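Long-range contacts in protein VIRB8 (Agrobacterium tumefaciens, PDB 2CC3), which is the periplasmic domain of a homodimeric inner-membrane component of the type IV secretion system thought to direct T-DNA transfer into plant cells: residues A[73-78]-A[86-91]; A[106-111]-A[135-140]. All coordinates share one frame; numbering follows the deposited sequence.

Contact 1: A[73-78]-A[86-91]; sequences VEHIAS and QQIRYK
Val73 and Tyr90 pack on the helix side of a beta hairpin whose antiparallel strands, 69-82 and 85-96, open the curved sheet of this NTF2-like domain. Val73 CG1 lies 3.7 Å from Tyr90 CD1, its branched side chain suiting a strand and crossing the ring obliquely. Tyr90 CG sits between the backbone N and the carbonyl carbon (chi1 60°), which starts the ring off on the Val73 side, and the Tyr90 hydroxyl hydrogen-bonds to Thr137 OG1. Ile88 CG2 fills in beside His75 CD2, while helix 6-23 lies over this face, with Trp16 against Val73 and Val19 against Ile88.

The other face, carrying Glu74, Ala77, Arg89 and Lys91, is looser and more polar. Glu74 and Lys91 run side by side, and Lys91 NZ meets the syn side of Glu74 OE2 at 3.1 Å in a salt bridge.

Midway along the hairpin, Ile76 and Ala77 both face Arg89 in a classic beta bulge: Arg89 O accepts from Ile76 N at 2.8 Å and from Ala77 N at 3.1 Å. Beyond it His75 NE2 lies 2.8 Å from Ser78 OG, which is nearly in the ring plane, a geometry consistent with an N-H on His75 NE2.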
loop_
_atom_site.group_PDB
_atom_site.type_symbol
_atom_site.label_atom_id
_atom_site.label_comp_id
_atom_site.label_asym_id
_atom_site.label_seq_id
_atom_site.Cartn_x
_atom_site.Cartn_y
_atom_site.Cartn_z
ATOM N N VAL A 73 9.263 3.790 -7.712
ATOM C CA VAL A 73 10.134 4.241 -6.650
ATOM C C VAL A 73 10.714 3.025 -5.931
ATOM O O VAL A 73 9.988 2.123 -5.521
ATOM C CB VAL A 73 9.393 5.258 -5.718
ATOM C CG1 VAL A 73 10.073 5.420 -4.378
ATOM C CG2 VAL A 73 9.300 6.618 -6.394
ATOM N N GLU A 74 12.041 2.997 -5.832
ATOM C CA GLU A 74 12.768 1.951 -5.131
ATOM C C GLU A 74 13.391 2.554 -3.908
ATOM O O GLU A 74 14.135 3.508 -4.051
ATOM C CB GLU A 74 13.946 1.495 -5.983
ATOM C CG GLU A 74 13.743 0.362 -6.948
ATOM C CD GLU A 74 14.829 0.363 -8.040
ATOM O OE1 GLU A 74 15.987 0.773 -7.745
ATOM O OE2 GLU A 74 14.526 -0.030 -9.185
ATOM N N HIS A 75 13.180 1.975 -2.727
ATOM C CA HIS A 75 13.854 2.461 -1.525
ATOM C C HIS A 75 15.362 2.289 -1.704
ATOM O O HIS A 75 15.796 1.295 -2.325
ATOM C CB HIS A 75 13.397 1.667 -0.318
ATOM C CG HIS A 75 13.864 2.207 1.005
ATOM N ND1 HIS A 75 14.781 1.548 1.798
ATOM C CD2 HIS A 75 13.480 3.303 1.708
ATOM C CE1 HIS A 75 14.962 2.230 2.915
ATOM N NE2 HIS A 75 14.180 3.297 2.887
ATOM N N ILE A 76 16.149 3.227 -1.160
ATOM C CA ILE A 76 17.590 2.983 -1.011
ATOM C C ILE A 76 18.021 3.031 0.449
ATOM O O ILE A 76 18.596 2.060 0.937
ATOM C CB ILE A 76 18.438 3.903 -1.870
ATOM C CG1 ILE A 76 18.214 3.600 -3.349
ATOM C CG2 ILE A 76 19.929 3.831 -1.423
ATOM C CD1 ILE A 76 18.691 4.704 -4.264
ATOM N N ALA A 77 17.729 4.121 1.165
ATOM C CA ALA A 77 18.089 4.178 2.618
ATOM C C ALA A 77 17.131 5.054 3.432
ATOM O O ALA A 77 16.545 5.973 2.893
ATOM C CB ALA A 77 19.567 4.657 2.784
ATOM N N SER A 78 16.958 4.760 4.723
ATOM C CA SER A 78 16.269 5.691 5.632
ATOM C C SER A 78 17.192 6.061 6.769
ATOM O O SER A 78 17.739 5.177 7.424
ATOM C CB SER A 78 14.975 5.103 6.203
ATOM O OG SER A 78 14.057 4.921 5.174
ATOM N N GLN A 86 13.381 12.441 9.121
ATOM C CA GLN A 86 14.000 11.313 8.509
ATOM C C GLN A 86 14.332 11.750 7.085
ATOM O O GLN A 86 13.556 12.517 6.470
ATOM C CB GLN A 86 13.076 10.080 8.535
ATOM C CG GLN A 86 13.840 8.745 8.463
ATOM C CD GLN A 86 12.949 7.487 8.645
ATOM O OE1 GLN A 86 12.216 7.089 7.725
ATOM N NE2 GLN A 86 13.056 6.840 9.821
ATOM N N GLN A 87 15.501 11.326 6.596
ATOM C CA GLN A 87 15.795 11.465 5.188
ATOM C C GLN A 87 15.720 10.102 4.543
ATOM O O GLN A 87 16.188 9.106 5.107
ATOM C CB GLN A 87 17.167 12.125 4.954
ATOM C CG GLN A 87 17.136 13.609 5.215
ATOM C CD GLN A 87 18.428 14.316 4.889
ATOM O OE1 GLN A 87 19.426 14.183 5.600
ATOM N NE2 GLN A 87 18.411 15.098 3.828
ATOM N N ILE A 88 15.124 10.071 3.355
ATOM C CA ILE A 88 14.905 8.837 2.604
ATOM C C ILE A 88 15.441 8.955 1.198
ATOM O O ILE A 88 14.918 9.748 0.398
ATOM C CB ILE A 88 13.397 8.487 2.532
ATOM C CG1 ILE A 88 12.837 8.278 3.934
ATOM C CG2 ILE A 88 13.180 7.252 1.658
ATOM C CD1 ILE A 88 11.368 8.062 3.970
ATOM N N ARG A 89 16.460 8.148 0.892
ATOM C CA ARG A 89 17.040 8.094 -0.432
ATOM C C ARG A 89 16.288 7.044 -1.244
ATOM O O ARG A 89 16.042 5.955 -0.738
ATOM C CB ARG A 89 18.518 7.717 -0.346
ATOM C CG ARG A 89 19.329 8.099 -1.571
ATOM C CD ARG A 89 20.269 9.286 -1.315
ATOM N NE ARG A 89 20.643 9.975 -2.562
ATOM C CZ ARG A 89 21.521 9.526 -3.452
ATOM N NH1 ARG A 89 22.138 8.367 -3.305
ATOM N NH2 ARG A 89 21.767 10.233 -4.530
ATOM N N TYR A 90 15.917 7.369 -2.489
ATOM C CA TYR A 90 15.172 6.446 -3.321
ATOM C C TYR A 90 15.525 6.688 -4.751
ATOM O O TYR A 90 15.914 7.780 -5.105
ATOM C CB TYR A 90 13.629 6.570 -3.110
ATOM C CG TYR A 90 13.041 7.929 -3.418
ATOM C CD1 TYR A 90 12.460 8.195 -4.638
ATOM C CD2 TYR A 90 13.083 8.952 -2.471
ATOM C CE1 TYR A 90 11.950 9.441 -4.928
ATOM C CE2 TYR A 90 12.573 10.185 -2.740
ATOM C CZ TYR A 90 12.014 10.441 -3.977
ATOM O OH TYR A 90 11.494 11.697 -4.239
ATOM N N LYS A 91 15.394 5.645 -5.557
ATOM C CA LYS A 91 15.549 5.708 -6.994
ATOM C C LYS A 91 14.196 5.818 -7.634
ATOM O O LYS A 91 13.259 5.089 -7.261
ATOM C CB LYS A 91 16.230 4.427 -7.483
ATOM C CG LYS A 91 16.395 4.325 -9.001
ATOM C CD LYS A 91 17.360 3.186 -9.323
ATOM C CE LYS A 91 17.298 2.743 -10.796
ATOM N NZ LYS A 91 16.635 1.412 -11.002
HETATM O O HOH W 1 11.737 4.860 5.998
#

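Contact 2: A[106-111]-A[135-140]; sequences WTATVR and YQTSED
Thr109 and Gln136 form one of two hydrogen-bonded pairs in an antiparallel beta ladder, where strand 130-139 completes the sheet of the NTF2-like fold along 102-114. Thr109 N reaches Gln136 O at 2.8 Å, and Gln136 N returns a longer bond to Thr109 O. Thr107 and Ser138 repeat the exchange, with Thr107 N 3.0 Å from Ser138 O. On this polar face a water donates to both Thr109 O and Gln136 OE1; the Gln136 amide, whose NE2 bonds to Ser134 OG, is thus also tied to the strand opposite.

The face of Ala108, Val110 and Tyr135 turns toward helix 6-23. Tyr135 CG is anti to the backbone N (chi1 -174°), and the ring passes Val110 CG2, which is 3.6 Å from Tyr135 CD1. Ala108, with only a methyl, lets the outer part of the ring lie close, its CB 3.8 Å from Tyr135 OH, while the phenol hydroxyl bonds to Glu23.

Farther along, Thr137 OG1 comes within 3.3 Å of Trp106 CE3, though its firmer partner is Tyr90. The aliphatic part of Glu139 lies over the broad indole face of Trp106 in a CH-pi contact, and its carboxylate stacks 17° from the indole plane; Glu139 CB sits 3.4 Å above the centre of the Trp106 six-membered ring.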
loop_
_atom_site.group_PDB
_atom_site.type_symbol
_atom_site.label_atom_id
_atom_site.label_comp_id
_atom_site.label_asym_id
_atom_site.label_seq_id
_atom_site.Cartn_x
_atom_site.Cartn_y
_atom_site.Cartn_z
ATOM N N TRP A 106 17.070 10.376 -5.503
ATOM C CA TRP A 106 16.464 11.500 -4.784
ATOM C C TRP A 106 16.664 11.337 -3.286
ATOM O O TRP A 106 16.881 10.246 -2.795
ATOM C CB TRP A 106 14.938 11.561 -5.058
ATOM C CG TRP A 106 14.451 11.857 -6.499
ATOM C CD1 TRP A 106 14.516 11.029 -7.577
ATOM C CD2 TRP A 106 13.754 13.031 -6.946
ATOM N NE1 TRP A 106 13.932 11.620 -8.682
ATOM C CE2 TRP A 106 13.463 12.853 -8.321
ATOM C CE3 TRP A 106 13.382 14.242 -6.323
ATOM C CZ2 TRP A 106 12.804 13.829 -9.088
ATOM C CZ3 TRP A 106 12.708 15.221 -7.083
ATOM C CH2 TRP A 106 12.414 14.999 -8.448
ATOM N N THR A 107 16.576 12.430 -2.542
ATOM C CA THR A 107 16.561 12.339 -1.100
ATOM C C THR A 107 15.284 13.066 -0.644
ATOM O O THR A 107 15.153 14.272 -0.878
ATOM C CB THR A 107 17.801 13.009 -0.478
ATOM O OG1 THR A 107 18.993 12.453 -1.048
ATOM C CG2 THR A 107 17.837 12.831 1.038
ATOM N N ALA A 108 14.335 12.360 -0.028
ATOM C CA ALA A 108 13.225 13.082 0.605
ATOM C C ALA A 108 13.619 13.444 2.028
ATOM O O ALA A 108 14.225 12.625 2.740
ATOM C CB ALA A 108 11.872 12.249 0.569
ATOM N N THR A 109 13.315 14.676 2.437
ATOM C CA THR A 109 13.446 15.073 3.842
ATOM C C THR A 109 12.053 15.156 4.471
ATOM O O THR A 109 11.213 15.935 4.018
ATOM C CB THR A 109 14.283 16.398 4.022
ATOM O OG1 THR A 109 15.548 16.238 3.366
ATOM C CG2 THR A 109 14.547 16.675 5.493
ATOM N N VAL A 110 11.815 14.342 5.505
ATOM C CA VAL A 110 10.449 14.172 6.047
ATOM C C VAL A 110 10.412 14.425 7.546
ATOM O O VAL A 110 11.009 13.678 8.316
ATOM C CB VAL A 110 9.838 12.771 5.740
ATOM C CG1 VAL A 110 8.373 12.683 6.225
ATOM C CG2 VAL A 110 9.908 12.452 4.231
ATOM N N ARG A 111 9.726 15.498 7.942
ATOM C CA ARG A 111 9.419 15.768 9.344
ATOM C C ARG A 111 8.000 15.269 9.634
ATOM O O ARG A 111 7.069 15.467 8.839
ATOM C CB ARG A 111 9.548 17.289 9.668
ATOM C CG ARG A 111 9.527 17.618 11.167
ATOM C CD ARG A 111 9.386 19.112 11.486
ATOM N NE ARG A 111 10.613 19.827 11.179
ATOM C CZ ARG A 111 11.682 19.870 11.971
ATOM N NH1 ARG A 111 11.693 19.238 13.147
ATOM N NH2 ARG A 111 12.762 20.532 11.573
ATOM N N TYR A 135 7.772 18.421 4.248
ATOM C CA TYR A 135 8.197 17.520 3.192
ATOM C C TYR A 135 8.806 18.253 2.010
ATOM O O TYR A 135 8.136 19.039 1.354
ATOM C CB TYR A 135 7.025 16.759 2.624
ATOM C CG TYR A 135 7.439 15.696 1.618
ATOM C CD1 TYR A 135 7.825 14.424 2.056
ATOM C CD2 TYR A 135 7.432 15.956 0.231
ATOM C CE1 TYR A 135 8.173 13.425 1.141
ATOM C CE2 TYR A 135 7.791 14.986 -0.663
ATOM C CZ TYR A 135 8.143 13.700 -0.201
ATOM O OH TYR A 135 8.515 12.677 -1.075
ATOM N N GLN A 136 10.055 17.914 1.706
ATOM C CA GLN A 136 10.759 18.426 0.545
ATOM C C GLN A 136 11.549 17.290 -0.086
ATOM O O GLN A 136 12.029 16.383 0.592
ATOM C CB GLN A 136 11.744 19.534 0.967
ATOM C CG GLN A 136 11.107 20.792 1.581
ATOM C CD GLN A 136 10.783 20.666 3.084
ATOM O OE1 GLN A 136 11.523 20.024 3.850
ATOM N NE2 GLN A 136 9.648 21.270 3.505
ATOM N N THR A 137 11.686 17.327 -1.391
ATOM C CA THR A 137 12.513 16.334 -2.023
ATOM C C THR A 137 13.457 16.948 -3.037
ATOM O O THR A 137 13.174 17.978 -3.627
ATOM C CB THR A 137 11.682 15.149 -2.557
ATOM O OG1 THR A 137 12.570 14.175 -3.113
ATOM C CG2 THR A 137 10.616 15.612 -3.576
ATOM N N SER A 138 14.619 16.345 -3.173
ATOM C CA SER A 138 15.627 16.881 -4.060
ATOM C C SER A 138 16.218 15.774 -4.891
ATOM O O SER A 138 16.676 14.763 -4.373
ATOM C CB SER A 138 16.695 17.578 -3.222
ATOM O OG SER A 138 16.877 16.834 -2.021
ATOM N N GLU A 139 16.163 15.973 -6.197
ATOM C CA GLU A 139 16.761 15.094 -7.145
ATOM C C GLU A 139 18.266 15.372 -7.201
ATOM O O GLU A 139 18.699 16.524 -7.138
ATOM C CB GLU A 139 16.129 15.354 -8.501
ATOM C CG GLU A 139 16.456 14.281 -9.537
ATOM C CD GLU A 139 15.709 14.515 -10.833
ATOM O OE1 GLU A 139 14.846 15.422 -10.899
ATOM O OE2 GLU A 139 15.970 13.768 -11.778
ATOM N N ASP A 140 19.052 14.304 -7.297
ATOM C CA ASP A 140 20.475 14.417 -7.507
ATOM C C ASP A 140 20.771 15.292 -8.707
ATOM O O ASP A 140 20.133 15.176 -9.765
ATOM C CB ASP A 140 21.101 13.033 -7.670
ATOM C CG ASP A 140 21.255 12.316 -6.360
ATOM O OD1 ASP A 140 20.788 12.817 -5.321
ATOM O OD2 ASP A 140 21.859 11.236 -6.357
HETATM O O HOH W 2 19.440 14.270 -3.916
HETATM O O HOH W 3 10.983 18.325 5.716
#

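How the contacts relate
After the helices of the N-terminal half, the chain enters strand 69-82, turns tightly and returns along 85-96; contact 1 closes this short hairpin. It then passes into 102-114, and contact 2 closes a longer loop, containing the helix 120-123, when strand 130-139 comes back beside it. The two closures follow in series, neither enclosing nor crossing the other. Each ties one outer strand of the four-stranded sheet to an inner neighbour, and the inner strands 85-96 and 102-114 pair with each other, through bonds such as that between Gln86 and Val110. Arg89 of contact 1 also packs against Thr107 and the backbone oxygen of Trp106 in contact 2.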